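PDB 3O12: regulation of enolase protein 1 from Saccharomyces cerevisiae, which acts in galactose metabolism through the GAL83 protein and may control the level of the enolase ENO1. Local coordinates for residues F148-I161 and S164-F178. Numbering follows the deposited sequence.
Sequences FWLRVTVEKGVLRI and SSDKKTWPLVRLAPF
A three-stranded antiparallel meander makes up this contact, at the edge of a sheet: strands 148-155 and 158-164, joined by a type I' turn from E155 to V158, form the first hairpin, and 158-164 with 172-177 the second. In the first, W149 N donates to S164 O at 2.9 Å, and S164 N returns a bond to W149 O. In the second, L159 and A176 exchange backbone bonds, the one from L159 N running to A176 O at 2.8 Å. A classic beta bulge follows: I161 O receives V173 N at 2.8 Å and, weakly, R174 N. The loop 165-171, between strands 158-164 and 172-177, is folded around S164 OG, which donates to T169 O and accepts from D166 N (ST turn) and K167 N (ST motif), while D166 OD2 takes K168 N (Asx turn) and T169 N (Asx motif) from the same face of its carboxylate. This loop brings two side chains back onto strand 148-155. W170 receives the R151 guanidinium flat on one face in a cation-pi stack, planes 20° and centres 3.9 Å apart, with S164 CB against the opposite face; a bend at chi3 (-70°) turns the otherwise extended R151 chain over the indole. K167 CG makes a CH-pi contact over the face of W149, 3.8 Å from the centroid of the five-membered ring of W149 and 12° off its normal. K167 NZ forms a salt bridge and W149 NE1 a hydrogen bond with the same atom, E204 OE1, whereas R151 NH2 hydrogen-bonds Q86 OE1. At the far end L159 CD1 makes a CH-pi contact over the F178 ring, 4.2 Å from its centroid. Strand 172-177 is outermost in the seven-stranded sheet; strand 83-91 flanks 148-155 on the other side, and L159 and I161 pack on strand 110-119 of the second sheet.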
# COMPACT_ATOMS: atom_id res chain seq x y z
N PHE A 148 -10.80 -4.35 4.39
CA PHE A 148 -10.36 -3.34 5.34
C PHE A 148 -10.11 -2.03 4.60
O PHE A 148 -10.04 -2.00 3.37
CB PHE A 148 -9.09 -3.78 6.09
CG PHE A 148 -7.88 -3.94 5.21
CD1 PHE A 148 -6.98 -2.88 5.04
CD2 PHE A 148 -7.62 -5.13 4.56
CE1 PHE A 148 -5.85 -3.02 4.22
CE2 PHE A 148 -6.49 -5.27 3.73
CZ PHE A 148 -5.61 -4.21 3.57
N TRP A 149 -9.99 -0.95 5.37
CA TRP A 149 -9.65 0.36 4.83
C TRP A 149 -8.32 0.82 5.40
O TRP A 149 -7.95 0.48 6.54
CB TRP A 149 -10.70 1.42 5.20
CG TRP A 149 -12.04 1.29 4.51
CD1 TRP A 149 -12.47 2.01 3.44
CD2 TRP A 149 -13.12 0.42 4.88
NE1 TRP A 149 -13.75 1.63 3.10
CE2 TRP A 149 -14.17 0.66 3.97
CE3 TRP A 149 -13.29 -0.54 5.88
CZ2 TRP A 149 -15.39 -0.03 4.04
CZ3 TRP A 149 -14.50 -1.23 5.94
CH2 TRP A 149 -15.53 -0.97 5.02
N LEU A 150 -7.60 1.60 4.61
CA LEU A 150 -6.39 2.29 5.06
C LEU A 150 -6.54 3.77 4.86
O LEU A 150 -7.14 4.21 3.88
CB LEU A 150 -5.16 1.82 4.29
CG LEU A 150 -4.75 0.38 4.58
CD1 LEU A 150 -3.82 -0.14 3.50
CD2 LEU A 150 -4.12 0.25 5.98
N ARG A 151 -5.96 4.55 5.76
CA ARG A 151 -5.90 5.99 5.64
C ARG A 151 -4.47 6.40 5.93
O ARG A 151 -3.89 6.03 6.95
CB ARG A 151 -6.86 6.68 6.60
CG ARG A 151 -6.78 8.20 6.59
CD ARG A 151 -7.69 8.80 7.64
NE ARG A 151 -9.09 8.64 7.27
CZ ARG A 151 -10.12 8.94 8.06
NH1 ARG A 151 -9.90 9.42 9.28
NH2 ARG A 151 -11.36 8.78 7.63
N VAL A 152 -3.89 7.16 5.02
CA VAL A 152 -2.51 7.62 5.18
C VAL A 152 -2.44 9.13 5.02
O VAL A 152 -3.03 9.69 4.08
CB VAL A 152 -1.59 6.96 4.16
CG1 VAL A 152 -0.16 7.47 4.33
CG2 VAL A 152 -1.64 5.44 4.32
N THR A 153 -1.73 9.79 5.93
CA THR A 153 -1.53 11.23 5.89
C THR A 153 -0.04 11.53 5.88
O THR A 153 0.71 10.98 6.70
CB THR A 153 -2.18 11.91 7.09
OG1 THR A 153 -3.58 11.62 7.09
CG2 THR A 153 -1.97 13.41 7.05
N VAL A 154 0.40 12.36 4.95
CA VAL A 154 1.77 12.86 4.95
C VAL A 154 1.73 14.37 4.96
O VAL A 154 1.09 14.99 4.10
CB VAL A 154 2.56 12.40 3.71
CG1 VAL A 154 3.92 13.08 3.69
CG2 VAL A 154 2.72 10.89 3.71
N GLU A 155 2.40 14.98 5.93
CA GLU A 155 2.42 16.42 6.07
C GLU A 155 3.60 16.80 6.94
O GLU A 155 3.87 16.14 7.96
CB GLU A 155 1.12 16.90 6.72
CG GLU A 155 0.99 18.41 6.84
CD GLU A 155 -0.35 18.83 7.45
OE1 GLU A 155 -0.96 18.02 8.17
OE2 GLU A 155 -0.78 19.98 7.20
N LYS A 156 4.30 17.84 6.54
CA LYS A 156 5.42 18.38 7.31
C LYS A 156 6.41 17.29 7.74
O LYS A 156 6.89 17.29 8.88
CB LYS A 156 4.91 19.17 8.51
CG LYS A 156 4.12 20.42 8.13
CD LYS A 156 3.53 21.10 9.36
CE LYS A 156 2.57 20.17 10.09
NZ LYS A 156 1.95 20.81 11.29
N GLY A 157 6.72 16.39 6.82
CA GLY A 157 7.77 15.40 7.06
C GLY A 157 7.39 14.28 8.00
O GLY A 157 8.26 13.60 8.56
N VAL A 158 6.08 14.07 8.17
CA VAL A 158 5.59 12.99 9.03
C VAL A 158 4.53 12.21 8.28
O VAL A 158 3.63 12.79 7.65
CB VAL A 158 4.95 13.53 10.33
CG1 VAL A 158 4.35 12.40 11.16
CG2 VAL A 158 5.98 14.30 11.14
N LEU A 159 4.66 10.89 8.32
CA LEU A 159 3.66 9.99 7.77
C LEU A 159 2.89 9.30 8.89
O LEU A 159 3.47 8.83 9.87
CB LEU A 159 4.32 8.97 6.85
CG LEU A 159 3.41 8.01 6.07
CD1 LEU A 159 4.07 7.59 4.75
CD2 LEU A 159 3.06 6.81 6.92
N ARG A 160 1.56 9.25 8.77
CA ARG A 160 0.71 8.54 9.71
C ARG A 160 -0.15 7.55 8.95
O ARG A 160 -0.79 7.91 7.96
CB ARG A 160 -0.21 9.51 10.45
CG ARG A 160 0.46 10.36 11.48
CD ARG A 160 -0.54 11.29 12.16
NE ARG A 160 -0.50 12.63 11.58
CZ ARG A 160 -1.54 13.24 11.03
NH1 ARG A 160 -2.73 12.65 10.97
NH2 ARG A 160 -1.40 14.46 10.53
N ILE A 161 -0.17 6.30 9.39
CA ILE A 161 -1.02 5.27 8.80
C ILE A 161 -2.06 4.84 9.80
O ILE A 161 -1.73 4.55 10.96
CB ILE A 161 -0.22 3.99 8.50
CG1 ILE A 161 0.99 4.29 7.64
CG2 ILE A 161 -1.12 2.94 7.84
CD1 ILE A 161 1.87 3.08 7.44
N SER A 164 -8.83 0.55 9.35
CA SER A 164 -10.19 0.43 9.87
C SER A 164 -10.89 -0.82 9.35
O SER A 164 -10.72 -1.20 8.19
CB SER A 164 -11.00 1.67 9.52
OG SER A 164 -12.32 1.57 10.05
N SER A 165 -11.69 -1.45 10.21
CA SER A 165 -12.48 -2.60 9.79
C SER A 165 -13.93 -2.20 9.50
O SER A 165 -14.71 -3.01 8.99
CB SER A 165 -12.47 -3.67 10.88
OG SER A 165 -13.12 -3.19 12.04
N ASP A 166 -14.29 -0.96 9.81
CA ASP A 166 -15.69 -0.55 9.74
C ASP A 166 -15.92 0.84 9.13
O ASP A 166 -17.07 1.27 8.96
CB ASP A 166 -16.36 -0.65 11.12
CG ASP A 166 -15.68 0.21 12.17
OD1 ASP A 166 -16.03 0.06 13.36
OD2 ASP A 166 -14.81 1.04 11.84
N LYS A 167 -14.83 1.51 8.78
CA LYS A 167 -14.90 2.86 8.22
C LYS A 167 -15.45 3.86 9.25
O LYS A 167 -15.87 4.96 8.89
CB LYS A 167 -15.72 2.89 6.92
CG LYS A 167 -15.15 3.82 5.85
CD LYS A 167 -16.03 3.90 4.62
CE LYS A 167 -15.44 4.90 3.63
NZ LYS A 167 -16.30 5.06 2.42
N LYS A 168 -15.45 3.46 10.52
CA LYS A 168 -15.94 4.30 11.61
C LYS A 168 -14.82 4.68 12.58
O LYS A 168 -14.71 5.84 12.96
CB LYS A 168 -17.07 3.61 12.38
CG LYS A 168 -18.26 3.18 11.52
CD LYS A 168 -18.93 4.37 10.87
CE LYS A 168 -20.06 3.92 9.94
NZ LYS A 168 -20.68 5.10 9.28
N THR A 169 -14.02 3.69 12.97
CA THR A 169 -12.93 3.84 13.92
C THR A 169 -11.60 3.58 13.22
O THR A 169 -11.49 2.61 12.47
CB THR A 169 -13.08 2.83 15.07
OG1 THR A 169 -14.43 2.86 15.55
CG2 THR A 169 -12.13 3.15 16.21
N TRP A 170 -10.61 4.43 13.46
CA TRP A 170 -9.35 4.42 12.70
C TRP A 170 -8.09 4.37 13.57
O TRP A 170 -7.37 5.36 13.68
CB TRP A 170 -9.28 5.66 11.80
CG TRP A 170 -10.38 5.74 10.79
CD1 TRP A 170 -11.62 6.29 10.97
CD2 TRP A 170 -10.34 5.27 9.43
NE1 TRP A 170 -12.36 6.18 9.81
CE2 TRP A 170 -11.59 5.56 8.85
CE3 TRP A 170 -9.37 4.63 8.65
CZ2 TRP A 170 -11.90 5.23 7.53
CZ3 TRP A 170 -9.67 4.31 7.34
CH2 TRP A 170 -10.93 4.61 6.79
N PRO A 171 -7.81 3.21 14.18
CA PRO A 171 -6.60 3.06 15.01
C PRO A 171 -5.31 3.34 14.25
O PRO A 171 -5.18 3.04 13.05
CB PRO A 171 -6.65 1.60 15.45
CG PRO A 171 -7.67 0.94 14.61
CD PRO A 171 -8.64 2.00 14.20
N LEU A 172 -4.34 3.91 14.96
CA LEU A 172 -3.01 4.16 14.42
C LEU A 172 -2.25 2.87 14.21
O LEU A 172 -2.29 1.96 15.06
CB LEU A 172 -2.23 5.06 15.38
CG LEU A 172 -0.80 5.37 14.95
CD1 LEU A 172 -0.81 6.45 13.88
CD2 LEU A 172 0.07 5.80 16.15
N VAL A 173 -1.53 2.81 13.10
CA VAL A 173 -0.68 1.68 12.74
C VAL A 173 0.78 2.12 12.83
O VAL A 173 1.64 1.41 13.35
CB VAL A 173 -0.97 1.22 11.28
CG1 VAL A 173 0.03 0.18 10.80
CG2 VAL A 173 -2.39 0.70 11.15
N ARG A 174 1.07 3.31 12.33
CA ARG A 174 2.43 3.80 12.27
C ARG A 174 2.51 5.31 12.18
O ARG A 174 1.68 5.95 11.53
CB ARG A 174 3.16 3.17 11.09
CG ARG A 174 4.67 3.35 11.15
CD ARG A 174 5.34 2.24 10.41
NE ARG A 174 6.80 2.31 10.46
CZ ARG A 174 7.57 1.40 9.90
NH1 ARG A 174 7.02 0.37 9.27
NH2 ARG A 174 8.89 1.51 9.96
N LEU A 175 3.52 5.88 12.84
CA LEU A 175 3.76 7.32 12.84
C LEU A 175 5.26 7.50 12.74
O LEU A 175 6.01 7.08 13.63
CB LEU A 175 3.23 7.94 14.13
CG LEU A 175 3.46 9.44 14.38
CD1 LEU A 175 2.60 10.28 13.46
CD2 LEU A 175 3.19 9.79 15.83
N ALA A 176 5.72 8.11 11.65
CA ALA A 176 7.15 8.12 11.36
C ALA A 176 7.58 9.31 10.54
O ALA A 176 6.78 9.90 9.84
CB ALA A 176 7.51 6.86 10.61
N PRO A 177 8.88 9.64 10.58
CA PRO A 177 9.39 10.66 9.67
C PRO A 177 9.33 10.15 8.24
O PRO A 177 9.52 8.96 7.98
CB PRO A 177 10.87 10.81 10.08
CG PRO A 177 10.97 10.19 11.43
CD PRO A 177 9.92 9.11 11.47
N PHE A 178 9.09 11.06 7.31
CA PHE A 178 9.09 10.71 5.90
C PHE A 178 9.58 11.96 5.18
O PHE A 178 9.26 13.07 5.59
CB PHE A 178 7.68 10.30 5.45
CG PHE A 178 7.65 9.55 4.14
CD1 PHE A 178 8.20 8.28 4.04
CD2 PHE A 178 7.11 10.13 3.01
CE1 PHE A 178 8.17 7.58 2.84
CE2 PHE A 178 7.08 9.44 1.80
CZ PHE A 178 7.62 8.17 1.72